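Local coordinates for protein trehalose monomycolate transport factor A (Mycolicibacterium smegmatis MC2 155, PDB 6T84) that is required for MmpL3-dependent transport of trehalose monomycolate to the cell wall and for growth and cell elongation, acting through the N-terminal domain that this chain largely represents, at residues 34-39 with 143-148; 88-93 with 135-140; 126-131 with 174-179. All blocks are in the same frame, centred on the assembly; numbering follows the deposited sequence. Where two conformers were deposited one is given.

Contact 1. Residues 34-39 with 143-148; sequences KRWKRG and WNEQNW. With SO4 (sulfate ion), chain C.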
loop_
_atom_site.group_PDB
_atom_site.type_symbol
_atom_site.label_atom_id
_atom_site.label_comp_id
_atom_site.label_asym_id
_atom_site.label_seq_id
_atom_site.Cartn_x
_atom_site.Cartn_y
_atom_site.Cartn_z
ATOM N N LYS A 34 -8.342 3.591 11.097
ATOM C CA LYS A 34 -9.236 2.511 11.455
ATOM C C LYS A 34 -9.796 1.798 10.247
ATOM O O LYS A 34 -10.335 0.702 10.393
ATOM C CB LYS A 34 -10.392 3.060 12.306
ATOM C CG LYS A 34 -9.955 3.531 13.689
ATOM C CD LYS A 34 -11.153 3.989 14.528
ATOM C CE LYS A 34 -10.752 4.347 15.957
ATOM N NZ LYS A 34 -9.858 5.538 16.025
ATOM N N ARG A 35 -9.644 2.352 9.040
ATOM C CA ARG A 35 -10.319 1.701 7.932
ATOM C C ARG A 35 -9.512 0.559 7.349
ATOM O O ARG A 35 -10.066 -0.206 6.554
ATOM C CB ARG A 35 -10.769 2.667 6.833
ATOM C CG ARG A 35 -9.717 3.533 6.263
ATOM C CD ARG A 35 -10.324 4.425 5.191
ATOM N NE ARG A 35 -11.374 5.279 5.736
ATOM C CZ ARG A 35 -12.625 5.297 5.294
ATOM N NH1 ARG A 35 -12.984 4.519 4.276
ATOM N NH2 ARG A 35 -13.512 6.104 5.870
ATOM N N TRP A 36 -8.250 0.412 7.752
ATOM C CA TRP A 36 -7.388 -0.644 7.209
ATOM C C TRP A 36 -6.881 -1.554 8.316
ATOM O O TRP A 36 -6.603 -1.094 9.434
ATOM C CB TRP A 36 -6.185 -0.034 6.472
ATOM C CG TRP A 36 -6.642 0.890 5.409
ATOM C CD1 TRP A 36 -7.311 0.556 4.265
ATOM C CD2 TRP A 36 -6.533 2.307 5.413
ATOM N NE1 TRP A 36 -7.600 1.698 3.541
ATOM C CE2 TRP A 36 -7.107 2.783 4.211
ATOM C CE3 TRP A 36 -5.959 3.224 6.303
ATOM C CZ2 TRP A 36 -7.168 4.137 3.902
ATOM C CZ3 TRP A 36 -5.996 4.572 5.985
ATOM C CH2 TRP A 36 -6.601 5.017 4.800
ATOM N N LYS A 37 -6.803 -2.853 8.027
ATOM C CA LYS A 37 -6.555 -3.835 9.073
ATOM C C LYS A 37 -5.325 -4.696 8.834
ATOM O O LYS A 37 -4.897 -5.391 9.765
ATOM C CB LYS A 37 -7.760 -4.786 9.226
ATOM C CG LYS A 37 -9.113 -4.079 9.376
ATOM C CD LYS A 37 -9.292 -3.643 10.789
ATOM C CE LYS A 37 -10.727 -3.297 11.083
ATOM N NZ LYS A 37 -10.833 -2.854 12.503
ATOM N N ARG A 38 -4.778 -4.723 7.615
ATOM C CA ARG A 38 -3.723 -5.683 7.289
ATOM C C ARG A 38 -2.415 -4.962 6.949
ATOM O O ARG A 38 -2.254 -3.785 7.278
ATOM C CB ARG A 38 -4.196 -6.602 6.151
ATOM C CG ARG A 38 -5.408 -7.427 6.507
ATOM C CD ARG A 38 -5.542 -8.587 5.534
ATOM N NE ARG A 38 -6.741 -9.363 5.709
ATOM C CZ ARG A 38 -6.744 -10.629 6.099
ATOM N NH1 ARG A 38 -5.610 -11.270 6.371
ATOM N NH2 ARG A 38 -7.880 -11.268 6.190
ATOM N N GLY A 39 -1.469 -5.659 6.298
ATOM C CA GLY A 39 -0.183 -5.052 5.998
ATOM C C GLY A 39 0.448 -4.520 7.260
ATOM O O GLY A 39 0.420 -5.175 8.316
ATOM N N TRP A 143 -0.169 -4.356 -0.468
ATOM C CA TRP A 143 -1.239 -5.308 -0.212
ATOM C C TRP A 143 -2.551 -4.654 -0.562
ATOM O O TRP A 143 -2.628 -3.438 -0.700
ATOM C CB TRP A 143 -1.263 -5.822 1.235
ATOM C CG TRP A 143 -1.800 -4.827 2.272
ATOM C CD1 TRP A 143 -3.045 -4.886 2.853
ATOM C CD2 TRP A 143 -1.130 -3.684 2.860
ATOM N NE1 TRP A 143 -3.176 -3.854 3.774
ATOM C CE2 TRP A 143 -2.038 -3.098 3.785
ATOM C CE3 TRP A 143 0.157 -3.110 2.711
ATOM C CZ2 TRP A 143 -1.711 -1.981 4.552
ATOM C CZ3 TRP A 143 0.463 -1.988 3.438
ATOM C CH2 TRP A 143 -0.455 -1.450 4.374
ATOM N N ASN A 144 -3.579 -5.467 -0.710
ATOM C CA ASN A 144 -4.913 -4.909 -0.825
ATOM C C ASN A 144 -5.821 -5.407 0.281
ATOM O O ASN A 144 -5.596 -6.442 0.921
ATOM C CB ASN A 144 -5.554 -5.211 -2.154
ATOM C CG ASN A 144 -5.986 -6.669 -2.236
ATOM O OD1 ASN A 144 -5.136 -7.600 -2.360
ATOM N ND2 ASN A 144 -7.307 -6.902 -2.155
ATOM N N GLU A 145 -6.861 -4.600 0.510
ATOM C CA GLU A 145 -8.003 -4.977 1.336
ATOM C C GLU A 145 -9.226 -4.860 0.433
ATOM O O GLU A 145 -9.099 -4.775 -0.788
ATOM C CB GLU A 145 -8.056 -4.139 2.623
ATOM C CG GLU A 145 -6.756 -4.354 3.409
ATOM C CD GLU A 145 -6.673 -3.741 4.767
ATOM O OE1 GLU A 145 -7.716 -3.530 5.401
ATOM O OE2 GLU A 145 -5.539 -3.516 5.244
ATOM N N GLN A 146 -10.434 -4.873 1.013
ATOM C CA GLN A 146 -11.586 -5.016 0.145
ATOM C C GLN A 146 -11.679 -3.902 -0.898
ATOM O O GLN A 146 -11.910 -4.165 -2.084
ATOM C CB GLN A 146 -12.858 -5.077 0.979
ATOM C CG GLN A 146 -14.081 -5.334 0.084
ATOM C CD GLN A 146 -15.338 -5.602 0.862
ATOM O OE1 GLN A 146 -15.305 -6.258 1.894
ATOM N NE2 GLN A 146 -16.458 -5.098 0.360
ATOM N N ASN A 147 -11.539 -2.644 -0.469
ATOM C CA ASN A 147 -11.738 -1.501 -1.336
ATOM C C ASN A 147 -10.518 -0.610 -1.494
ATOM O O ASN A 147 -10.651 0.534 -1.972
ATOM C CB ASN A 147 -12.895 -0.691 -0.733
ATOM C CG ASN A 147 -14.186 -1.452 -0.779
ATOM O OD1 ASN A 147 -14.629 -1.790 -1.856
ATOM N ND2 ASN A 147 -14.791 -1.716 0.393
ATOM N N TRP A 148 -9.334 -1.116 -1.121
ATOM C CA TRP A 148 -8.133 -0.288 -1.122
ATOM C C TRP A 148 -6.921 -1.129 -1.515
ATOM O O TRP A 148 -6.868 -2.316 -1.201
ATOM C CB TRP A 148 -7.883 0.222 0.293
ATOM C CG TRP A 148 -8.952 1.154 0.738
ATOM C CD1 TRP A 148 -10.106 0.805 1.365
ATOM C CD2 TRP A 148 -9.016 2.550 0.490
ATOM N NE1 TRP A 148 -10.880 1.905 1.553
ATOM C CE2 TRP A 148 -10.241 3.005 1.041
ATOM C CE3 TRP A 148 -8.171 3.465 -0.143
ATOM C CZ2 TRP A 148 -10.650 4.348 0.979
ATOM C CZ3 TRP A 148 -8.530 4.802 -0.172
ATOM C CH2 TRP A 148 -9.779 5.237 0.382
HETATM S S SO4 C . -14.182 0.734 3.188
HETATM O O1 SO4 C . -13.835 -0.624 2.732
HETATM O O2 SO4 C . -15.641 0.846 3.273
HETATM O O3 SO4 C . -13.606 0.987 4.511
HETATM O O4 SO4 C . -13.794 1.766 2.294
HETATM O O HOH W 1 -9.748 -1.731 4.336
#
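Glu145 sets its CG anti to its own carbonyl carbon (chi1 -59°) and runs on extended, which brings the carboxylate to the backbone of Lys37 and Arg38; Trp36, its CG likewise anti to the carbonyl carbon, turns its indole toward Trp148. On the syn side, Glu145 OE1 takes the amide of Lys37, N to OE1 2.9 Å, while a weak second branch of that N-H reaches OE2. Glu145 OE2 carries more: Arg38 N meets it from above the carboxylate plane at 2.8 Å, and Trp143 NE1 donates to the anti lone pair of OE2, which lies in the plane of the indole, also at 2.8 Å and nearly straight (173°). Two backbone amides and an indole thus fix the rotation of this carboxylate, and a water ties OE1 to Arg35 O. Next along, Gly39 CA sits over the six-membered ring of Trp143, 3.5 Å from its centroid, a CH-pi contact. Trp36 makes a T-shaped pair with Trp148: its NE1 edge comes down on the five-membered ring, NE1 to Trp148 CG 3.2 Å, planes 87° apart. Trp148 NE1 itself binds O4 of a sulfate, probably from the crystallisation liquor, which Asn147 ND2 also holds through O1. Arg38 ends in a salt bridge to Asp100. The loop between strands 28-29 and 49-50 lies over one face of the large antiparallel sheet, Trp36 packing on Phe65, Ala75 and Leu150, its ring nearly parallel to that of Phe65. Asn144 points away, its amide bonded to Val84 and Val86, and touches Leu176.

Contact 2. Residues 88-93 with 135-140; sequences LRLKGL and APDCAE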
loop_
_atom_site.group_PDB
_atom_site.type_symbol
_atom_site.label_atom_id
_atom_site.label_comp_id
_atom_site.label_asym_id
_atom_site.label_seq_id
_atom_site.Cartn_x
_atom_site.Cartn_y
_atom_site.Cartn_z
ATOM N N LEU A 88 2.388 -8.526 -1.072
ATOM C CA LEU A 88 3.678 -8.676 -1.777
ATOM C C LEU A 88 4.696 -7.877 -0.962
ATOM O O LEU A 88 4.600 -6.647 -0.897
ATOM C CB LEU A 88 3.499 -8.069 -3.176
ATOM C CG LEU A 88 4.707 -7.994 -4.108
ATOM C CD1 LEU A 88 5.157 -9.418 -4.458
ATOM C CD2 LEU A 88 4.392 -7.182 -5.394
ATOM N N ARG A 89 5.687 -8.548 -0.355
ATOM C CA ARG A 89 6.591 -7.853 0.559
ATOM C C ARG A 89 8.014 -8.351 0.361
ATOM O O ARG A 89 8.242 -9.460 -0.140
ATOM C CB ARG A 89 6.158 -7.994 2.023
ATOM C CG ARG A 89 6.072 -9.405 2.487
ATOM C CD ARG A 89 5.699 -9.518 3.971
ATOM N NE ARG A 89 4.373 -8.910 4.224
ATOM C CZ ARG A 89 3.992 -8.424 5.403
ATOM N NH1 ARG A 89 4.796 -8.545 6.457
ATOM N NH2 ARG A 89 2.786 -7.842 5.560
ATOM N N LEU A 90 8.973 -7.517 0.741
ATOM C CA LEU A 90 10.377 -7.927 0.576
ATOM C C LEU A 90 10.626 -9.224 1.345
ATOM O O LEU A 90 10.113 -9.434 2.443
ATOM C CB LEU A 90 11.293 -6.832 1.147
ATOM C CG LEU A 90 11.218 -5.502 0.447
ATOM C CD1 LEU A 90 12.164 -4.480 1.088
ATOM C CD2 LEU A 90 11.514 -5.654 -1.050
ATOM N N LYS A 91 11.489 -10.074 0.788
ATOM C CA LYS A 91 11.756 -11.384 1.389
ATOM C C LYS A 91 12.343 -11.298 2.807
ATOM O O LYS A 91 12.148 -12.228 3.613
ATOM C CB LYS A 91 12.621 -12.221 0.437
ATOM C CG LYS A 91 13.979 -11.672 0.269
ATOM C CD LYS A 91 14.766 -12.555 -0.722
ATOM C CE LYS A 91 16.244 -12.163 -0.805
ATOM N NZ LYS A 91 16.494 -10.991 -1.691
ATOM N N GLY A 92 13.101 -10.248 3.128
ATOM C CA GLY A 92 13.649 -10.271 4.488
ATOM C C GLY A 92 12.691 -9.862 5.597
ATOM O O GLY A 92 13.085 -9.905 6.780
ATOM N N LEU A 93 11.451 -9.484 5.259
ATOM C CA LEU A 93 10.483 -9.066 6.250
ATOM C C LEU A 93 9.714 -10.267 6.779
ATOM O O LEU A 93 9.655 -11.324 6.156
ATOM C CB LEU A 93 9.492 -8.051 5.639
ATOM C CG LEU A 93 10.186 -6.777 5.139
ATOM C CD1 LEU A 93 9.195 -5.848 4.417
ATOM C CD2 LEU A 93 10.963 -6.056 6.277
ATOM N N ALA A 135 9.676 -2.921 -9.198
ATOM C CA ALA A 135 9.236 -1.947 -8.208
ATOM C C ALA A 135 10.382 -1.616 -7.266
ATOM O O ALA A 135 11.125 -2.516 -6.859
ATOM C CB ALA A 135 8.031 -2.524 -7.439
ATOM N N PRO A 136 10.517 -0.360 -6.850
ATOM C CA PRO A 136 11.642 0.016 -5.973
ATOM C C PRO A 136 11.620 -0.721 -4.638
ATOM O O PRO A 136 10.560 -1.058 -4.099
ATOM C CB PRO A 136 11.452 1.538 -5.767
ATOM C CG PRO A 136 9.986 1.759 -6.023
ATOM C CD PRO A 136 9.594 0.750 -7.129
ATOM N N ASP A 137 12.815 -0.943 -4.083
ATOM C CA ASP A 137 12.873 -1.599 -2.785
ATOM C C ASP A 137 12.208 -0.761 -1.694
ATOM O O ASP A 137 11.856 -1.311 -0.666
ATOM C CB ASP A 137 14.311 -1.952 -2.381
ATOM C CG ASP A 137 15.007 -2.863 -3.393
ATOM O OD1 ASP A 137 14.426 -3.880 -3.865
ATOM O OD2 ASP A 137 16.169 -2.555 -3.712
ATOM N N CYS A 138 12.010 0.538 -1.903
ATOM C CA CYS A 138 11.336 1.329 -0.874
ATOM C C CYS A 138 9.880 0.893 -0.705
ATOM O O CYS A 138 9.277 1.146 0.356
ATOM C CB CYS A 138 11.471 2.845 -1.179
ATOM S SG CYS A 138 10.516 3.517 -2.602
ATOM N N ALA A 139 9.287 0.259 -1.725
ATOM C CA ALA A 139 7.922 -0.277 -1.612
ATOM C C ALA A 139 8.005 -1.617 -0.890
ATOM O O ALA A 139 7.993 -2.693 -1.484
ATOM C CB ALA A 139 7.304 -0.389 -3.000
ATOM N N GLU A 140 8.139 -1.542 0.436
ATOM C CA GLU A 140 8.513 -2.712 1.230
ATOM C C GLU A 140 7.375 -3.709 1.349
ATOM O O GLU A 140 7.601 -4.921 1.275
ATOM C CB GLU A 140 8.955 -2.279 2.626
ATOM C CG GLU A 140 10.208 -1.374 2.621
ATOM C CD GLU A 140 10.953 -1.368 3.954
ATOM O OE1 GLU A 140 12.158 -1.063 3.937
ATOM O OE2 GLU A 140 10.337 -1.703 5.003
HETATM O O HOH W 2 6.884 -5.270 -1.760
#
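Leu88 and Glu140 come near each other through their carbonyls, Leu88 O lying 4.1 Å from Glu140 O, and beside them a water lies 2.8 Å from both Leu88 O and Ala139 O. Leu88's own side chain turns to other partners, packing on Phe172 of helix 159-175. At Arg89 the backbone comes in closer, and its CA makes a CA-H...O contact with Glu140 O at 3.2 Å. The Arg89 guanidinium leads away from Glu140, forming a salt bridge to Asp87 and a hydrogen bond to the carbonyl of Lys94. Leu90 N then donates to Glu140 O at 3.0 Å, with the N-H coming nearly along the C=O axis.

This is where the neighbouring antiparallel strands 86-90 and 141-144 come to the end of their pairing: the chain arrives from helix 126-134 through a type I turn, Pro136 to Ala139, and an inverse gamma turn centred on Ala139 swings it round to Glu140 and the strand. Arg110 gathers the carbonyls of Ala135, Pro136 and Ala139, tying this turn to strand 110-114, the next strand beyond 86-90.

Leu90 is also the main apolar partner. Its CG stands beside the backbone N (chi1 -63°), and the branch reaches past Glu140, with Leu90 CG 4.0 Å from Glu140 CA, until CD1 meets the carbonyl of the turn, 3.6 Å from Asp137 O. Residues 90-93 now fold back in a type I turn, closed by Leu93 N donating to Leu90 O. That return brings in Leu93, whose side chain crosses Glu140 at about a right angle and sets CD1 3.6 Å from Glu140 O, with Glu140 CB a little farther off.

Contact 3. Residues 126-131 with 174-179; sequences RRMVTF and DLLRVL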
loop_
_atom_site.group_PDB
_atom_site.type_symbol
_atom_site.label_atom_id
_atom_site.label_comp_id
_atom_site.label_asym_id
_atom_site.label_seq_id
_atom_site.Cartn_x
_atom_site.Cartn_y
_atom_site.Cartn_z
ATOM N N ARG A 126 2.961 -12.779 -16.006
ATOM C CA ARG A 126 4.216 -12.144 -16.414
ATOM C C ARG A 126 4.290 -10.684 -15.957
ATOM O O ARG A 126 5.357 -10.190 -15.558
ATOM C CB ARG A 126 4.305 -12.263 -17.953
ATOM C CG ARG A 126 5.520 -11.737 -18.622
ATOM C CD ARG A 126 5.448 -12.157 -20.100
ATOM N NE ARG A 126 4.446 -11.413 -20.865
ATOM C CZ ARG A 126 4.108 -11.684 -22.127
ATOM N NH1 ARG A 126 4.662 -12.695 -22.776
ATOM N NH2 ARG A 126 3.198 -10.944 -22.739
ATOM N N ARG A 127 3.158 -9.957 -16.009
ATOM C CA ARG A 127 3.217 -8.563 -15.609
ATOM C C ARG A 127 3.491 -8.446 -14.127
ATOM O O ARG A 127 4.237 -7.543 -13.698
ATOM C CB ARG A 127 1.916 -7.865 -15.970
ATOM C CG ARG A 127 1.729 -7.636 -17.482
ATOM C CD ARG A 127 0.391 -6.895 -17.732
ATOM N NE ARG A 127 0.250 -5.695 -16.897
ATOM C CZ ARG A 127 -0.910 -5.108 -16.598
ATOM N NH1 ARG A 127 -2.046 -5.613 -17.058
ATOM N NH2 ARG A 127 -0.939 -4.020 -15.829
ATOM N N MET A 128 2.930 -9.363 -13.329
ATOM C CA MET A 128 3.227 -9.345 -11.897
ATOM C C MET A 128 4.679 -9.715 -11.639
ATOM O O MET A 128 5.326 -9.163 -10.741
ATOM C CB MET A 128 2.305 -10.299 -11.159
ATOM C CG MET A 128 2.508 -10.263 -9.640
ATOM S SD MET A 128 2.000 -8.721 -8.808
ATOM C CE MET A 128 0.225 -9.084 -8.671
ATOM N N VAL A 129 5.199 -10.716 -12.355
ATOM C CA VAL A 129 6.607 -11.082 -12.153
ATOM C C VAL A 129 7.508 -9.896 -12.478
ATOM O O VAL A 129 8.419 -9.561 -11.702
ATOM C CB VAL A 129 6.964 -12.320 -13.003
ATOM C CG1 VAL A 129 8.490 -12.577 -12.964
ATOM C CG2 VAL A 129 6.212 -13.539 -12.448
ATOM N N THR A 130 7.282 -9.252 -13.631
ATOM C CA THR A 130 8.123 -8.105 -13.947
ATOM C C THR A 130 8.006 -7.036 -12.866
ATOM O O THR A 130 9.023 -6.504 -12.415
ATOM C CB THR A 130 7.761 -7.555 -15.332
ATOM O OG1 THR A 130 7.935 -8.605 -16.296
ATOM C CG2 THR A 130 8.614 -6.337 -15.742
ATOM N N PHE A 131 6.775 -6.704 -12.434
ATOM C CA PHE A 131 6.577 -5.691 -11.404
ATOM C C PHE A 131 7.338 -6.023 -10.109
ATOM O O PHE A 131 7.929 -5.136 -9.483
ATOM C CB PHE A 131 5.068 -5.568 -11.155
ATOM C CG PHE A 131 4.704 -4.592 -10.054
ATOM C CD1 PHE A 131 4.834 -3.225 -10.240
ATOM C CD2 PHE A 131 4.267 -5.065 -8.845
ATOM C CE1 PHE A 131 4.521 -2.325 -9.203
ATOM C CE2 PHE A 131 3.946 -4.177 -7.801
ATOM C CZ PHE A 131 4.058 -2.811 -8.000
ATOM N N ASP A 174 -3.562 -1.891 -10.522
ATOM C CA ASP A 174 -3.937 -2.360 -11.864
ATOM C C ASP A 174 -3.765 -3.876 -11.972
ATOM O O ASP A 174 -4.625 -4.571 -12.529
ATOM C CB ASP A 174 -3.088 -1.666 -12.941
ATOM C CG ASP A 174 -3.547 -0.237 -13.235
ATOM O OD1 ASP A 174 -4.642 0.151 -12.757
ATOM O OD2 ASP A 174 -2.810 0.505 -13.934
ATOM N N LEU A 175 -2.691 -4.412 -11.404
ATOM C CA LEU A 175 -2.429 -5.837 -11.511
ATOM C C LEU A 175 -3.434 -6.648 -10.711
ATOM O O LEU A 175 -3.708 -7.800 -11.067
ATOM C CB LEU A 175 -0.998 -6.129 -11.047
ATOM C CG LEU A 175 0.142 -5.597 -11.920
ATOM C CD1 LEU A 175 1.453 -5.522 -11.119
ATOM C CD2 LEU A 175 0.335 -6.543 -13.118
ATOM N N LEU A 176 -4.013 -6.070 -9.656
ATOM C CA LEU A 176 -4.988 -6.756 -8.814
ATOM C C LEU A 176 -6.418 -6.546 -9.289
ATOM O O LEU A 176 -7.361 -7.038 -8.635
ATOM C CB LEU A 176 -4.878 -6.280 -7.334
ATOM C CG LEU A 176 -3.512 -6.613 -6.675
ATOM C CD1 LEU A 176 -3.708 -6.239 -5.201
ATOM C CD2 LEU A 176 -3.155 -8.109 -6.856
ATOM N N ARG A 177 -6.613 -5.863 -10.423
ATOM C CA ARG A 177 -7.976 -5.701 -10.946
ATOM C C ARG A 177 -8.647 -7.039 -11.247
ATOM O O ARG A 177 -9.889 -7.113 -11.240
ATOM C CB ARG A 177 -7.996 -4.820 -12.199
ATOM C CG ARG A 177 -7.929 -3.325 -11.947
ATOM C CD ARG A 177 -7.740 -2.552 -13.258
ATOM N NE ARG A 177 -8.487 -3.183 -14.344
ATOM C CZ ARG A 177 -8.093 -3.190 -15.614
ATOM N NH1 ARG A 177 -6.953 -2.600 -15.953
ATOM N NH2 ARG A 177 -8.830 -3.795 -16.541
ATOM N N VAL A 178 -7.845 -8.095 -11.494
ATOM C CA VAL A 178 -8.326 -9.457 -11.790
ATOM C C VAL A 178 -8.858 -10.200 -10.571
ATOM O O VAL A 178 -9.477 -11.258 -10.731
ATOM C CB VAL A 178 -7.262 -10.285 -12.554
ATOM C CG1 VAL A 178 -6.835 -9.533 -13.817
ATOM C CG2 VAL A 178 -6.095 -10.594 -11.657
ATOM N N LEU A 179 -8.685 -9.668 -9.353
ATOM C CA LEU A 179 -9.191 -10.369 -8.180
ATOM C C LEU A 179 -10.721 -10.410 -8.220
ATOM O O LEU A 179 -11.365 -9.448 -8.685
ATOM C CB LEU A 179 -8.724 -9.675 -6.905
ATOM C CG LEU A 179 -7.200 -9.764 -6.655
ATOM C CD1 LEU A 179 -6.859 -9.047 -5.341
ATOM C CD2 LEU A 179 -6.725 -11.277 -6.773
HETATM O O HOH W 3 -4.746 -5.735 -15.365
#
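Met128 and Leu175 mark the closest backbone approach, their CA atoms 6.7 Å apart, where the first turns of helix 126-134 run beside the end of helix 159-175 and the chain that leaves it. This is helix-to-helix packing on one face of the large antiparallel sheet, and the groove is filled by side chains, with Leu175 at its centre. Its two methyls divide the work. Leu175 CD1 presses on the root of the Phe131 ring, 3.5 Å from Phe131 CG, and also lies 4.0 Å from Met128 SD. Leu175 CD2 goes the other way, onto the aliphatic start of Arg127, 3.5 Å from Arg127 CB. The Met128 chain leaves with CG anti to the backbone N (chi1 -177°) and then bends at chi2 and chi3, so that CE ends 4.0 Å from Leu175 CB and equally near CD2 of Leu176. Leu176 and Phe131 carry this apolar layer down to the sheet, reaching strands 86-90 and 141-144, while Met128 also touches Phe172 of helix 159-175. At the start of helix 126-134, Asp125 OD1 accepts a hydrogen bond from Met128 N. Toward the surface the packing turns polar. Arg127 bends at chi3 (51°), and its guanidinium lies with one face toward Leu175 CD2, the methyl 3.6 Å above the plane and offset toward the rim. From there a water bridges the two segments: it donates to Asp174 O at 3.1 Å and accepts a weak hydrogen bond from Arg127 NH1 at 3.2 Å.

In the fold
Contact 3 is the buried one, a helix packed against the end of another and the chain that follows, joined by leucine, methionine and phenylalanine, with Arg127 and a water at its outer side. Contacts 1 and 2 are partly buried and fasten loops to neighbouring strands of the same sheet, 141-144 and 86-90. Contact 1 relies on a carboxylate and indoles, contact 2 on a single backbone carbonyl with leucines around it. The three centres stand 16 to 18 Å apart, yet they touch: Gly39 packs on the Arg89 guanidinium and Leu88 on Phe131. Loop 34-39 and the helices lie against opposite faces of the sheet, since Trp143 points to the loop and its neighbour Asn144 to Leu176 and Leu179.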